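Long-range contact in 6-aminohexanoate-dimer hydrolase (Bacillus anthracis, PDB 4GB7), which probably hydrolyses the amide bond of the 6-aminohexanoate dimer or related compounds, as a member of the beta-lactamase-like family: residues Asn364-Gln377 and Tyr380-Ser394. Sequence-based numbering, arbitrary orientation. Where two conformers were deposited one is given.
Sequences NEQGAFEVLGSYGQ and YIDPKAKMVIVHFSS
Ile381 packs against one face of the Phe369 ring: its CB stands 4.1 Å from the ring centroid and 17° off the normal, a CH-pi contact. Phe369 CG lies between its own backbone N and carbonyl carbon (chi1 58°), which lays the ring over Ile381; Pro383 CG meets the ring edge. Phe369 and Ile381 also form an antiparallel hydrogen-bonded pair, Phe369 N to Ile381 O at 3.0 Å and Ile381 N to Phe369 O at 2.9 Å. On the other face of the sheet, the Tyr380 ring touches Ala368 CB through CZ (3.4 Å), while Asn364 ND2 donates in its own amide plane to Tyr380 OH. Asn364 OD1, closing an Asx turn, takes Gln366 N and Ala368 N from opposite faces of its plane. Gln366, bent at chi2, turns NE2 onto the syn lone pair of Asp382 OD2 (2.8 Å), with amide and carboxylate planes 84° apart; its OE1 is bonded to His415 of helix 402-417. At the far end, the Gln377 amide pairs with the backbone of Ser393, OE1 accepting from N (2.8 Å) and NE2 donating to O (2.9 Å), while Ser393 OG donates to Gly376 O (2.7 Å). Strands 369-373, 377-382 and 387-393 form the antiparallel meander at one side of the five-stranded sheet, with helix 402-417 on the Tyr380 face and helix 307-318 against the Ile381 face, as in the beta-lactamase fold.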
loop_
_atom_site.group_PDB
_atom_site.type_symbol
_atom_site.label_atom_id
_atom_site.label_comp_id
_atom_site.label_asym_id
_atom_site.label_seq_id
_atom_site.Cartn_x
_atom_site.Cartn_y
_atom_site.Cartn_z
ATOM N N ASN A 364 -2.615 -18.823 -2.140
ATOM C CA ASN A 364 -2.922 -19.269 -3.462
ATOM C C ASN A 364 -1.908 -20.328 -3.895
ATOM O O ASN A 364 -0.952 -20.656 -3.159
ATOM C CB ASN A 364 -3.116 -18.103 -4.453
ATOM C CG ASN A 364 -1.814 -17.467 -4.945
ATOM O OD1 ASN A 364 -0.706 -17.884 -4.591
ATOM N ND2 ASN A 364 -1.951 -16.404 -5.768
ATOM N N GLU A 365 -2.102 -20.873 -5.090
ATOM C CA GLU A 365 -1.265 -21.987 -5.512
ATOM C C GLU A 365 0.176 -21.570 -5.786
ATOM O O GLU A 365 1.027 -22.455 -5.984
ATOM C CB GLU A 365 -1.837 -22.715 -6.721
ATOM C CG GLU A 365 -1.863 -21.910 -7.997
ATOM C CD GLU A 365 -2.298 -22.766 -9.167
ATOM O OE1 GLU A 365 -1.560 -23.692 -9.604
ATOM O OE2 GLU A 365 -3.358 -22.478 -9.662
ATOM N N GLN A 366 0.435 -20.249 -5.843
ATOM C CA GLN A 366 1.808 -19.760 -6.084
ATOM C C GLN A 366 2.527 -19.401 -4.835
ATOM O O GLN A 366 3.710 -19.079 -4.899
ATOM C CB GLN A 366 1.803 -18.528 -6.958
ATOM C CG GLN A 366 1.028 -18.717 -8.245
ATOM C CD GLN A 366 1.687 -19.707 -9.169
ATOM O OE1 GLN A 366 1.232 -20.825 -9.308
ATOM N NE2 GLN A 366 2.790 -19.304 -9.780
ATOM N N GLY A 367 1.828 -19.388 -3.711
ATOM C CA GLY A 367 2.474 -18.928 -2.484
ATOM C C GLY A 367 2.665 -17.393 -2.552
ATOM O O GLY A 367 3.595 -16.855 -1.916
ATOM N N ALA A 368 1.781 -16.696 -3.298
ATOM C CA ALA A 368 1.953 -15.231 -3.504
ATOM C C ALA A 368 1.646 -14.468 -2.251
ATOM O O ALA A 368 0.921 -14.940 -1.370
ATOM C CB ALA A 368 1.160 -14.718 -4.695
ATOM N N PHE A 369 2.189 -13.277 -2.149
ATOM C CA PHE A 369 1.826 -12.369 -1.110
ATOM C C PHE A 369 1.662 -10.989 -1.761
ATOM O O PHE A 369 2.185 -10.727 -2.826
ATOM C CB PHE A 369 2.807 -12.422 0.104
ATOM C CG PHE A 369 4.250 -12.120 -0.231
ATOM C CD1 PHE A 369 5.074 -13.100 -0.753
ATOM C CD2 PHE A 369 4.773 -10.870 -0.023
ATOM C CE1 PHE A 369 6.401 -12.852 -1.047
ATOM C CE2 PHE A 369 6.108 -10.589 -0.328
ATOM C CZ PHE A 369 6.929 -11.566 -0.852
ATOM N N GLU A 370 0.860 -10.144 -1.148
ATOM C CA GLU A 370 0.484 -8.920 -1.789
ATOM C C GLU A 370 0.079 -7.852 -0.797
ATOM O O GLU A 370 -0.253 -8.140 0.361
ATOM C CB GLU A 370 -0.676 -9.176 -2.772
ATOM C CG GLU A 370 -1.967 -9.709 -2.148
ATOM C CD GLU A 370 -3.067 -10.130 -3.074
ATOM O OE1 GLU A 370 -2.967 -9.868 -4.272
ATOM O OE2 GLU A 370 -4.102 -10.663 -2.573
ATOM N N VAL A 371 0.114 -6.617 -1.263
ATOM C CA VAL A 371 -0.531 -5.484 -0.584
ATOM C C VAL A 371 -1.525 -4.861 -1.536
ATOM O O VAL A 371 -1.275 -4.780 -2.748
ATOM C CB VAL A 371 0.506 -4.521 0.063
ATOM C CG1 VAL A 371 1.443 -3.950 -1.034
ATOM C CG2 VAL A 371 -0.205 -3.437 0.898
ATOM N N LEU A 372 -2.648 -4.422 -0.976
ATOM C CA LEU A 372 -3.808 -3.981 -1.755
ATOM C C LEU A 372 -4.096 -2.572 -1.317
ATOM O O LEU A 372 -3.832 -2.223 -0.140
ATOM C CB LEU A 372 -5.005 -4.865 -1.450
ATOM C CG LEU A 372 -4.805 -6.336 -1.847
ATOM C CD1 LEU A 372 -5.825 -7.233 -1.124
ATOM C CD2 LEU A 372 -4.881 -6.489 -3.358
ATOM N N GLY A 373 -4.692 -1.789 -2.210
ATOM C CA GLY A 373 -5.196 -0.463 -1.847
ATOM C C GLY A 373 -6.445 -0.086 -2.568
ATOM O O GLY A 373 -6.691 -0.606 -3.673
ATOM N N SER A 374 -7.234 0.786 -1.950
ATOM C CA SER A 374 -8.482 1.209 -2.534
ATOM C C SER A 374 -8.317 1.758 -3.924
ATOM O O SER A 374 -7.275 2.325 -4.278
ATOM C CB SER A 374 -9.194 2.233 -1.670
ATOM O OG SER A 374 -9.446 1.665 -0.407
ATOM N N TYR A 375 -9.359 1.565 -4.712
ATOM C CA TYR A 375 -9.501 2.140 -6.070
ATOM C C TYR A 375 -8.708 1.380 -7.100
ATOM O O TYR A 375 -8.503 1.861 -8.193
ATOM C CB TYR A 375 -9.256 3.655 -6.126
ATOM C CG TYR A 375 -9.845 4.407 -4.956
ATOM C CD1 TYR A 375 -11.168 4.235 -4.571
ATOM C CD2 TYR A 375 -9.040 5.216 -4.166
ATOM C CE1 TYR A 375 -11.683 4.889 -3.474
ATOM C CE2 TYR A 375 -9.552 5.868 -3.071
ATOM C CZ TYR A 375 -10.862 5.714 -2.738
ATOM O OH TYR A 375 -11.300 6.337 -1.622
ATOM N N GLY A 376 -8.276 0.177 -6.721
ATOM C CA GLY A 376 -7.639 -0.781 -7.607
ATOM C C GLY A 376 -6.124 -0.732 -7.656
ATOM O O GLY A 376 -5.515 -0.895 -8.734
ATOM N N GLN A 377 -5.507 -0.677 -6.467
ATOM C CA GLN A 377 -4.082 -0.780 -6.370
ATOM C C GLN A 377 -3.614 -2.105 -5.844
ATOM O O GLN A 377 -4.171 -2.640 -4.870
ATOM C CB GLN A 377 -3.466 0.304 -5.475
ATOM C CG GLN A 377 -4.230 1.611 -5.344
ATOM C CD GLN A 377 -4.603 2.239 -6.640
ATOM O OE1 GLN A 377 -3.880 2.122 -7.620
ATOM N NE2 GLN A 377 -5.698 2.981 -6.647
ATOM N N TYR A 380 1.872 -7.180 -6.050
ATOM C CA TYR A 380 1.670 -8.656 -5.970
ATOM C C TYR A 380 3.013 -9.352 -6.282
ATOM O O TYR A 380 3.643 -9.102 -7.328
ATOM C CB TYR A 380 0.610 -9.063 -6.984
ATOM C CG TYR A 380 0.356 -10.556 -7.137
ATOM C CD1 TYR A 380 -0.620 -11.220 -6.373
ATOM C CD2 TYR A 380 1.048 -11.310 -8.067
ATOM C CE1 TYR A 380 -0.870 -12.582 -6.527
ATOM C CE2 TYR A 380 0.810 -12.667 -8.226
ATOM C CZ TYR A 380 -0.176 -13.296 -7.472
ATOM O OH TYR A 380 -0.442 -14.635 -7.635
ATOM N N ILE A 381 3.457 -10.221 -5.372
ATOM C CA ILE A 381 4.733 -10.891 -5.518
ATOM C C ILE A 381 4.479 -12.383 -5.520
ATOM O O ILE A 381 3.906 -12.924 -4.549
ATOM C CB ILE A 381 5.697 -10.510 -4.369
ATOM C CG1 ILE A 381 5.825 -8.937 -4.322
ATOM C CG2 ILE A 381 7.018 -11.257 -4.543
ATOM C CD1 ILE A 381 6.652 -8.456 -3.195
ATOM N N ASP A 382 4.951 -13.044 -6.557
ATOM C CA ASP A 382 4.792 -14.496 -6.752
ATOM C C ASP A 382 6.167 -15.137 -6.712
ATOM O O ASP A 382 6.914 -15.085 -7.638
ATOM C CB ASP A 382 4.102 -14.741 -8.102
ATOM C CG ASP A 382 4.007 -16.203 -8.498
ATOM O OD1 ASP A 382 4.651 -17.039 -7.852
ATOM O OD2 ASP A 382 3.215 -16.532 -9.440
ATOM N N PRO A 383 6.540 -15.715 -5.557
ATOM C CA PRO A 383 7.856 -16.312 -5.450
ATOM C C PRO A 383 8.015 -17.642 -6.209
ATOM O O PRO A 383 9.152 -18.054 -6.460
ATOM C CB PRO A 383 8.024 -16.505 -3.966
ATOM C CG PRO A 383 6.708 -16.372 -3.369
ATOM C CD PRO A 383 5.719 -15.905 -4.371
ATOM N N LYS A 384 6.906 -18.292 -6.605
ATOM C CA LYS A 384 7.014 -19.554 -7.329
ATOM C C LYS A 384 7.445 -19.261 -8.782
ATOM O O LYS A 384 8.339 -19.939 -9.313
ATOM C CB LYS A 384 5.697 -20.338 -7.322
ATOM C CG LYS A 384 5.789 -21.731 -7.924
ATOM C CD LYS A 384 4.503 -22.519 -7.762
ATOM C CE LYS A 384 4.668 -23.972 -8.156
ATOM N NZ LYS A 384 4.298 -24.094 -9.587
ATOM N N ALA A 385 6.756 -18.308 -9.413
ATOM C CA ALA A 385 7.049 -17.902 -10.783
ATOM C C ALA A 385 8.055 -16.781 -10.900
ATOM O O ALA A 385 8.389 -16.354 -12.019
ATOM C CB ALA A 385 5.785 -17.569 -11.546
ATOM N N LYS A 386 8.547 -16.298 -9.765
ATOM C CA LYS A 386 9.500 -15.205 -9.743
ATOM C C LYS A 386 8.941 -13.991 -10.511
ATOM O O LYS A 386 9.577 -13.481 -11.416
ATOM C CB LYS A 386 10.848 -15.716 -10.294
ATOM C CG LYS A 386 11.456 -16.819 -9.427
ATOM C CD LYS A 386 12.147 -17.911 -10.244
ATOM C CE LYS A 386 11.178 -18.827 -11.012
ATOM N NZ LYS A 386 11.397 -18.806 -12.500
HETATM N N MSE A 387 7.715 -13.583 -10.167
HETATM C CA MSE A 387 7.001 -12.532 -10.860
HETATM C C MSE A 387 6.542 -11.462 -9.896
HETATM O O MSE A 387 6.167 -11.744 -8.745
HETATM C CB MSE A 387 5.806 -13.119 -11.613
HETATM C CG MSE A 387 5.086 -12.138 -12.431
HETATM SE SE MSE A 387 3.431 -12.839 -13.215
HETATM C CE MSE A 387 2.588 -12.995 -11.434
ATOM N N VAL A 388 6.686 -10.221 -10.333
ATOM C CA VAL A 388 6.140 -9.047 -9.636
ATOM C C VAL A 388 5.103 -8.396 -10.556
ATOM O O VAL A 388 5.380 -8.155 -11.742
ATOM C CB VAL A 388 7.235 -8.034 -9.316
ATOM C CG1 VAL A 388 6.674 -6.743 -8.684
ATOM C CG2 VAL A 388 8.299 -8.667 -8.438
ATOM N N ILE A 389 3.945 -8.043 -9.989
ATOM C CA ILE A 389 2.965 -7.225 -10.691
ATOM C C ILE A 389 2.672 -5.980 -9.864
ATOM O O ILE A 389 2.440 -6.060 -8.655
ATOM C CB ILE A 389 1.698 -7.990 -11.024
ATOM C CG1 ILE A 389 2.021 -9.132 -12.037
ATOM C CG2 ILE A 389 0.562 -7.090 -11.490
ATOM C CD1 ILE A 389 0.799 -9.910 -12.475
ATOM N N VAL A 390 2.740 -4.854 -10.528
ATOM C CA VAL A 390 2.297 -3.552 -10.013
ATOM C C VAL A 390 1.082 -3.141 -10.773
ATOM O O VAL A 390 1.100 -3.099 -11.999
ATOM C CB VAL A 390 3.379 -2.464 -10.107
ATOM C CG1 VAL A 390 2.847 -1.125 -9.587
ATOM C CG2 VAL A 390 4.610 -2.863 -9.268
ATOM N N HIS A 391 0.024 -2.798 -10.046
ATOM C CA HIS A 391 -1.258 -2.463 -10.678
ATOM C C HIS A 391 -1.758 -1.215 -10.024
ATOM O O HIS A 391 -2.016 -1.236 -8.786
ATOM C CB HIS A 391 -2.229 -3.646 -10.480
ATOM C CG HIS A 391 -3.402 -3.659 -11.412
ATOM N ND1 HIS A 391 -4.012 -4.801 -11.745
ATOM C CD2 HIS A 391 -4.079 -2.656 -12.026
ATOM C CE1 HIS A 391 -5.016 -4.540 -12.610
ATOM N NE2 HIS A 391 -5.066 -3.220 -12.780
ATOM N N PHE A 392 -1.846 -0.123 -10.788
ATOM C CA PHE A 392 -2.359 1.145 -10.311
ATOM C C PHE A 392 -3.616 1.475 -11.047
ATOM O O PHE A 392 -3.663 1.264 -12.273
ATOM C CB PHE A 392 -1.420 2.333 -10.568
ATOM C CG PHE A 392 -0.124 2.322 -9.856
ATOM C CD1 PHE A 392 0.115 1.535 -8.728
ATOM C CD2 PHE A 392 0.855 3.245 -10.279
ATOM C CE1 PHE A 392 1.368 1.614 -8.104
ATOM C CE2 PHE A 392 2.079 3.326 -9.641
ATOM C CZ PHE A 392 2.318 2.522 -8.539
ATOM N N SER A 393 -4.597 2.026 -10.327
ATOM C CA SER A 393 -5.892 2.329 -10.924
ATOM C C SER A 393 -6.449 3.589 -10.301
ATOM O O SER A 393 -5.971 4.098 -9.283
ATOM C CB SER A 393 -6.896 1.161 -10.793
ATOM O OG SER A 393 -6.353 -0.088 -11.176
ATOM N N SER A 394 -7.503 4.083 -10.922
ATOM C CA SER A 394 -8.306 5.123 -10.313
ATOM C C SER A 394 -9.789 4.806 -10.506
ATOM O O SER A 394 -10.541 5.546 -11.185
ATOM C CB SER A 394 -7.858 6.471 -10.854
ATOM O OG SER A 394 -7.757 6.481 -12.258
HETATM O O HOH W 1 1.155 -23.629 -9.143
#